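Putative aldo/keto reductase (Salmonella enterica subsp. enterica serovar Typhimurium, PDB 4R9O) may act as an NADP-dependent oxidoreductase of the aldo/keto reductase family, built on a TIM-barrel fold. Local coordinates at residues C[139-142]-C[143-146]; C[199-202]-C[203-207]. All coordinates share one frame; numbering follows the deposited sequence.

Both contacts are local, each within one helix on the outside of the same TIM barrel: contact 1 is the opening turns of helix 139-151, contact 2 nearly all of the short helix 198-205 and the two residues after it. Their centres lie about 23 Å apart and they do not touch. Contact 1 is mostly buried, with a valine and a phenylalanine facing the barrel and acidic groups on its outer side. Contact 2 is only partly buried; there a leucine and an isoleucine pack where the helix ends in a Schellman motif. Each also serves the assembly, since the two helices, taken from different subunits, meet at an interface between copies of the protein.

Contact 1 (C[139-142]-C[143-146])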
ATOM      1  N   ALA C 139      -2.163 -11.021 -28.798  1.00 29.87           N
ATOM      2  CA  ALA C 139      -3.090 -12.151 -28.743  1.00 27.89           C
ATOM      3  C   ALA C 139      -3.339 -12.787 -30.120  1.00 28.03           C
ATOM      4  O   ALA C 139      -3.562 -13.995 -30.206  1.00 26.85           O
ATOM      5  CB  ALA C 139      -4.408 -11.709 -28.115  1.00 29.88           C
ATOM      6  N   ASP C 140      -3.294 -11.971 -31.178  1.00 30.29           N
ATOM      7  CA  ASP C 140      -3.418 -12.455 -32.560  1.00 33.27           C
ATOM      8  C   ASP C 140      -2.302 -13.432 -32.904  1.00 32.69           C
ATOM      9  O   ASP C 140      -2.513 -14.413 -33.609  1.00 31.32           O
ATOM     10  CB  ASP C 140      -3.365 -11.301 -33.570  1.00 34.50           C
ATOM     11  CG  ASP C 140      -4.654 -10.500 -33.639  1.00 35.30           C
ATOM     12  OD1 ASP C 140      -5.685 -10.939 -33.082  1.00 32.93           O
ATOM     13  OD2 ASP C 140      -4.626  -9.423 -34.280  1.00 39.59           O
ATOM     14  N   ASP C 141      -1.104 -13.118 -32.428  1.00 34.74           N
ATOM     15  CA  ASP C 141       0.074 -13.934 -32.679  1.00 35.99           C
ATOM     16  C   ASP C 141      -0.011 -15.273 -31.959  1.00 34.04           C
ATOM     17  O   ASP C 141       0.301 -16.318 -32.541  1.00 32.64           O
ATOM     18  CB  ASP C 141       1.329 -13.190 -32.246  1.00 42.04           C
ATOM     19  CG  ASP C 141       1.721 -12.097 -33.217  1.00 51.55           C
ATOM     20  OD1 ASP C 141       1.146 -12.032 -34.332  1.00 55.13           O
ATOM     21  OD2 ASP C 141       2.620 -11.308 -32.860  1.00 57.32           O
ATOM     22  N   VAL C 142      -0.428 -15.235 -30.694  1.00 28.53           N
ATOM     23  CA  VAL C 142      -0.637 -16.451 -29.918  1.00 29.00           C
ATOM     24  C   VAL C 142      -1.714 -17.307 -30.581  1.00 31.04           C
ATOM     25  O   VAL C 142      -1.538 -18.514 -30.740  1.00 30.89           O
ATOM     26  CB  VAL C 142      -1.036 -16.131 -28.457  1.00 29.65           C
ATOM     27  CG1 VAL C 142      -1.306 -17.425 -27.655  1.00 25.23           C
ATOM     28  CG2 VAL C 142       0.050 -15.286 -27.795  1.00 29.89           C
ATOM     29  N   ALA C 143      -2.814 -16.671 -30.984  1.00 30.83           N
ATOM     30  CA  ALA C 143      -3.893 -17.369 -31.677  1.00 30.91           C
ATOM     31  C   ALA C 143      -3.399 -18.043 -32.956  1.00 30.66           C
ATOM     32  O   ALA C 143      -3.788 -19.166 -33.240  1.00 31.06           O
ATOM     33  CB  ALA C 143      -5.037 -16.411 -32.006  1.00 30.69           C
ATOM     34  N   GLU C 144      -2.564 -17.364 -33.735  1.00 29.36           N
ATOM     35  CA  GLU C 144      -2.011 -17.990 -34.940  1.00 32.29           C
ATOM     36  C   GLU C 144      -1.242 -19.254 -34.564  1.00 31.74           C
ATOM     37  O   GLU C 144      -1.435 -20.304 -35.169  1.00 33.30           O
ATOM     38  CB  GLU C 144      -1.094 -17.033 -35.707  1.00 38.68           C
ATOM     39  CG  GLU C 144      -1.809 -15.907 -36.450  1.00 44.39           C
ATOM     40  CD  GLU C 144      -0.850 -15.005 -37.215  1.00 52.31           C
ATOM     41  OE1 GLU C 144      -1.075 -13.776 -37.223  1.00 55.70           O
ATOM     42  OE2 GLU C 144       0.119 -15.521 -37.818  1.00 55.80           O
ATOM     43  N   ALA C 145      -0.385 -19.155 -33.551  1.00 29.75           N
ATOM     44  CA  ALA C 145       0.405 -20.303 -33.123  1.00 31.17           C
ATOM     45  C   ALA C 145      -0.505 -21.442 -32.669  1.00 29.79           C
ATOM     46  O   ALA C 145      -0.358 -22.585 -33.125  1.00 29.13           O
ATOM     47  CB  ALA C 145       1.374 -19.910 -32.012  1.00 30.09           C
ATOM     48  N   PHE C 146      -1.444 -21.126 -31.783  1.00 24.88           N
ATOM     49  CA  PHE C 146      -2.380 -22.123 -31.277  1.00 28.81           C
ATOM     50  C   PHE C 146      -3.171 -22.763 -32.420  1.00 32.02           C
ATOM     51  O   PHE C 146      -3.345 -23.984 -32.437  1.00 31.56           O
ATOM     52  CB  PHE C 146      -3.348 -21.512 -30.248  1.00 27.11           C
ATOM     53  CG  PHE C 146      -2.732 -21.266 -28.888  1.00 26.31           C
ATOM     54  CD1 PHE C 146      -3.522 -20.834 -27.834  1.00 26.15           C
ATOM     55  CD2 PHE C 146      -1.376 -21.463 -28.663  1.00 27.34           C
ATOM     56  CE1 PHE C 146      -2.975 -20.607 -26.574  1.00 25.70           C
ATOM     57  CE2 PHE C 146      -0.821 -21.233 -27.409  1.00 28.26           C
ATOM     58  CZ  PHE C 146      -1.636 -20.800 -26.361  1.00 28.84           C
TER
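Val142 lays its CG1 methyl over one face of the Phe146 ring, one helical turn later in the chain. This i to i+4 pair lies in helix 139-151, which links strands 125-130 and 155-161 in a beta-alpha-beta unit of the TIM barrel. The methyl is 3.7 Å from the ring centroid and only 14° off the ring normal, a CH-pi contact, and it sits somewhat toward the rim, with CZ its nearest ring atom. The valine brings CG1 there by turning it anti to the backbone N (chi1 178°), and the two side chains run side by side in the same direction. Both suit the barrel side of the helix: they touch Ile130 of strand 125-130, and the Phe146 ring also stacks with Phe158. A branched valine can set one methyl over the flat ring, while Ala143 and Ala145 are small enough for the loop after helix 165-173 and for helix 106-119, respectively, to come close.

The backbone beneath is regular alpha helix. Phe146 N donates to Val142 O at 2.8 Å in an almost straight bond, and Ala143 N reaches Ala139 O at 2.9 Å. At the start of the helix Asp138 OD1 receives weak bonds from the amides of Asp140 and Asp141. Acidic residues suit this end, where the helix dipole would favour negative charge. Asp140 has two charged partners: OD1 forms a salt bridge with Arg174 and OD2 one with Arg206 of a neighbouring subunit. On the outer side Asp141 and Glu144 point the same way, their carboxylate planes 90° apart. Glu144 also touches Arg106 of helix 106-119, whose charge may temper the mild repulsion expected with Asp141 OD1 4.0 Å from Glu144 OE1.

Contact 2 (C[199-202]-C[203-207]); sequences LDQL and QQLRI
Leu202 and Ile207 cross at about a right angle, the CD2 methyl of Leu202 lying 4.0 Å from CG2 of Ile207. Nearby, Gln201 and Leu205 meet obliquely through their aliphatic parts, with CG of Gln201 4.1 Å from CD1 of Leu205. Leucine and isoleucine suit the inner pair, because both side chains are buried as the chain leaves the helix for strand 210-212. The Ile207 methyl is placed by its first torsion, which sets CG2 anti to the backbone N.

The backbone brings these groups together. Leu205 N donates to Gln201 O at 3.0 Å, still an ordinary helical bond. Beyond it Arg206 N bonds to Gln203 O at 3.1 Å. The positive phi of Arg206, 59°, then turns the chain so that Ile207 N reaches Leu202 O at 2.9 Å. The amide of Ile207 thus caps the Leu202 carbonyl, while its side chain folds back onto Leu202.

Farther out, Gln201 NE2 donates to the carbonyl O of Pro165, and the Gln201 chain packs on Phe168 and Thr169 of helix 165-173; a long polar side chain suits this partly exposed seam. Phe168 also touches Leu205 and Ile207, while Pro209 borders Leu202. Exposed Arg206 reaches another subunit, where its guanidinium finds Asp140. Arg174 of that subunit donates to the carbonyls of Gln203 and Gln204, where a cation would be favoured by the negative end of the helix dipole. The whole is a Schellman motif with its hydrophobic contact across the turn, ending a helix of the TIM barrel just before the next strand.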
ATOM      1  N   LEU C 199     -10.813 -16.129  -9.573  1.00 27.33           N
ATOM      2  CA  LEU C 199     -11.572 -17.353  -9.353  1.00 28.64           C
ATOM      3  C   LEU C 199     -13.065 -17.163  -9.625  1.00 30.83           C
ATOM      4  O   LEU C 199     -13.761 -18.131  -9.961  1.00 30.58           O
ATOM      5  CB  LEU C 199     -11.353 -17.863  -7.927  1.00 30.48           C
ATOM      6  CG  LEU C 199      -9.918 -18.317  -7.628  1.00 28.45           C
ATOM      7  CD1 LEU C 199      -9.741 -18.739  -6.170  1.00 28.36           C
ATOM      8  CD2 LEU C 199      -9.508 -19.435  -8.569  1.00 27.53           C
ATOM      9  N   ASP C 200     -13.557 -15.928  -9.474  1.00 30.20           N
ATOM     10  CA  ASP C 200     -14.929 -15.609  -9.858  1.00 31.72           C
ATOM     11  C   ASP C 200     -15.140 -15.837 -11.349  1.00 28.28           C
ATOM     12  O   ASP C 200     -16.133 -16.438 -11.759  1.00 25.40           O
ATOM     13  CB  ASP C 200     -15.282 -14.155  -9.518  1.00 40.93           C
ATOM     14  CG  ASP C 200     -15.151 -13.846  -8.039  1.00 48.51           C
ATOM     15  OD1 ASP C 200     -15.405 -14.747  -7.213  1.00 52.03           O
ATOM     16  OD2 ASP C 200     -14.780 -12.697  -7.709  1.00 50.26           O
ATOM     17  N   GLN C 201     -14.213 -15.321 -12.162  1.00 27.95           N
ATOM     18  CA  GLN C 201     -14.289 -15.486 -13.605  1.00 27.85           C
ATOM     19  C   GLN C 201     -14.270 -16.964 -14.006  1.00 27.20           C
ATOM     20  O   GLN C 201     -15.015 -17.385 -14.889  1.00 26.70           O
ATOM     21  CB  GLN C 201     -13.130 -14.753 -14.301  1.00 24.40           C
ATOM     22  CG  GLN C 201     -13.092 -14.995 -15.799  1.00 28.25           C
ATOM     23  CD  GLN C 201     -11.839 -14.461 -16.438  1.00 29.86           C
ATOM     24  OE1 GLN C 201     -10.735 -14.881 -16.093  1.00 33.63           O
ATOM     25  NE2 GLN C 201     -11.991 -13.493 -17.339  1.00 28.11           N
ATOM     26  N   LEU C 202     -13.408 -17.746 -13.366  1.00 25.11           N
ATOM     27  CA  LEU C 202     -13.279 -19.161 -13.718  1.00 26.09           C
ATOM     28  C   LEU C 202     -14.554 -19.924 -13.363  1.00 25.64           C
ATOM     29  O   LEU C 202     -15.057 -20.701 -14.173  1.00 25.30           O
ATOM     30  CB  LEU C 202     -12.061 -19.795 -13.028  1.00 24.31           C
ATOM     31  CG  LEU C 202     -10.728 -19.202 -13.503  1.00 29.46           C
ATOM     32  CD1 LEU C 202      -9.560 -19.795 -12.724  1.00 30.78           C
ATOM     33  CD2 LEU C 202     -10.539 -19.426 -15.016  1.00 28.88           C
ATOM     34  N   GLN C 203     -15.081 -19.698 -12.164  1.00 27.03           N
ATOM     35  CA  GLN C 203     -16.359 -20.296 -11.798  1.00 27.04           C
ATOM     36  C   GLN C 203     -17.455 -19.877 -12.782  1.00 25.69           C
ATOM     37  O   GLN C 203     -18.265 -20.694 -13.194  1.00 26.44           O
ATOM     38  CB  GLN C 203     -16.780 -19.923 -10.370  1.00 28.72           C
ATOM     39  CG  GLN C 203     -18.094 -20.585  -9.988  1.00 28.69           C
ATOM     40  CD  GLN C 203     -18.676 -20.143  -8.653  1.00 29.57           C
ATOM     41  OE1 GLN C 203     -17.976 -19.655  -7.762  1.00 30.21           O
ATOM     42  NE2 GLN C 203     -19.973 -20.337  -8.509  1.00 28.36           N
ATOM     43  N   GLN C 204     -17.464 -18.610 -13.181  1.00 24.75           N
ATOM     44  CA  GLN C 204     -18.520 -18.116 -14.058  1.00 24.84           C
ATOM     45  C   GLN C 204     -18.478 -18.836 -15.403  1.00 26.39           C
ATOM     46  O   GLN C 204     -19.507 -19.239 -15.937  1.00 27.40           O
ATOM     47  CB  GLN C 204     -18.392 -16.601 -14.272  1.00 24.61           C
ATOM     48  CG  GLN C 204     -19.463 -16.025 -15.186  1.00 26.71           C
ATOM     49  CD  GLN C 204     -19.326 -14.525 -15.377  1.00 30.50           C
ATOM     50  OE1 GLN C 204     -18.872 -13.814 -14.485  1.00 31.43           O
ATOM     51  NE2 GLN C 204     -19.712 -14.041 -16.550  1.00 32.79           N
ATOM     52  N   LEU C 205     -17.275 -18.999 -15.934  1.00 28.01           N
ATOM     53  CA  LEU C 205     -17.078 -19.646 -17.225  1.00 28.34           C
ATOM     54  C   LEU C 205     -17.090 -21.171 -17.144  1.00 27.31           C
ATOM     55  O   LEU C 205     -16.984 -21.835 -18.165  1.00 31.12           O
ATOM     56  CB  LEU C 205     -15.758 -19.176 -17.849  1.00 26.64           C
ATOM     57  CG  LEU C 205     -15.673 -17.692 -18.183  1.00 26.86           C
ATOM     58  CD1 LEU C 205     -14.349 -17.382 -18.865  1.00 26.05           C
ATOM     59  CD2 LEU C 205     -16.821 -17.306 -19.074  1.00 29.04           C
ATOM     60  N   ARG C 206     -17.224 -21.707 -15.932  1.00 26.66           N
ATOM     61  CA  ARG C 206     -17.182 -23.153 -15.672  1.00 29.52           C
ATOM     62  C   ARG C 206     -15.865 -23.779 -16.127  1.00 29.87           C
ATOM     63  O   ARG C 206     -15.834 -24.893 -16.650  1.00 28.49           O
ATOM     64  CB  ARG C 206     -18.361 -23.862 -16.334  1.00 32.90           C
ATOM     65  CG  ARG C 206     -19.716 -23.265 -15.913  1.00 32.70           C
ATOM     66  CD  ARG C 206     -20.903 -24.128 -16.306  1.00 31.90           C
ATOM     67  NE  ARG C 206     -22.157 -23.487 -15.907  1.00 32.85           N
ATOM     68  CZ  ARG C 206     -22.692 -23.568 -14.691  1.00 36.71           C
ATOM     69  NH1 ARG C 206     -22.101 -24.288 -13.740  1.00 36.42           N
ATOM     70  NH2 ARG C 206     -23.831 -22.944 -14.426  1.00 36.04           N
ATOM     71  N   ILE C 207     -14.784 -23.036 -15.915  1.00 27.89           N
ATOM     72  CA  ILE C 207     -13.427 -23.484 -16.200  1.00 26.23           C
ATOM     73  C   ILE C 207     -12.720 -23.728 -14.884  1.00 29.58           C
ATOM     74  O   ILE C 207     -12.679 -22.853 -14.017  1.00 29.54           O
ATOM     75  CB  ILE C 207     -12.656 -22.445 -17.040  1.00 27.51           C
ATOM     76  CG1 ILE C 207     -13.275 -22.350 -18.440  1.00 30.95           C
ATOM     77  CG2 ILE C 207     -11.156 -22.773 -17.104  1.00 25.95           C
ATOM     78  CD1 ILE C 207     -12.881 -21.138 -19.224  1.00 30.47           C
TER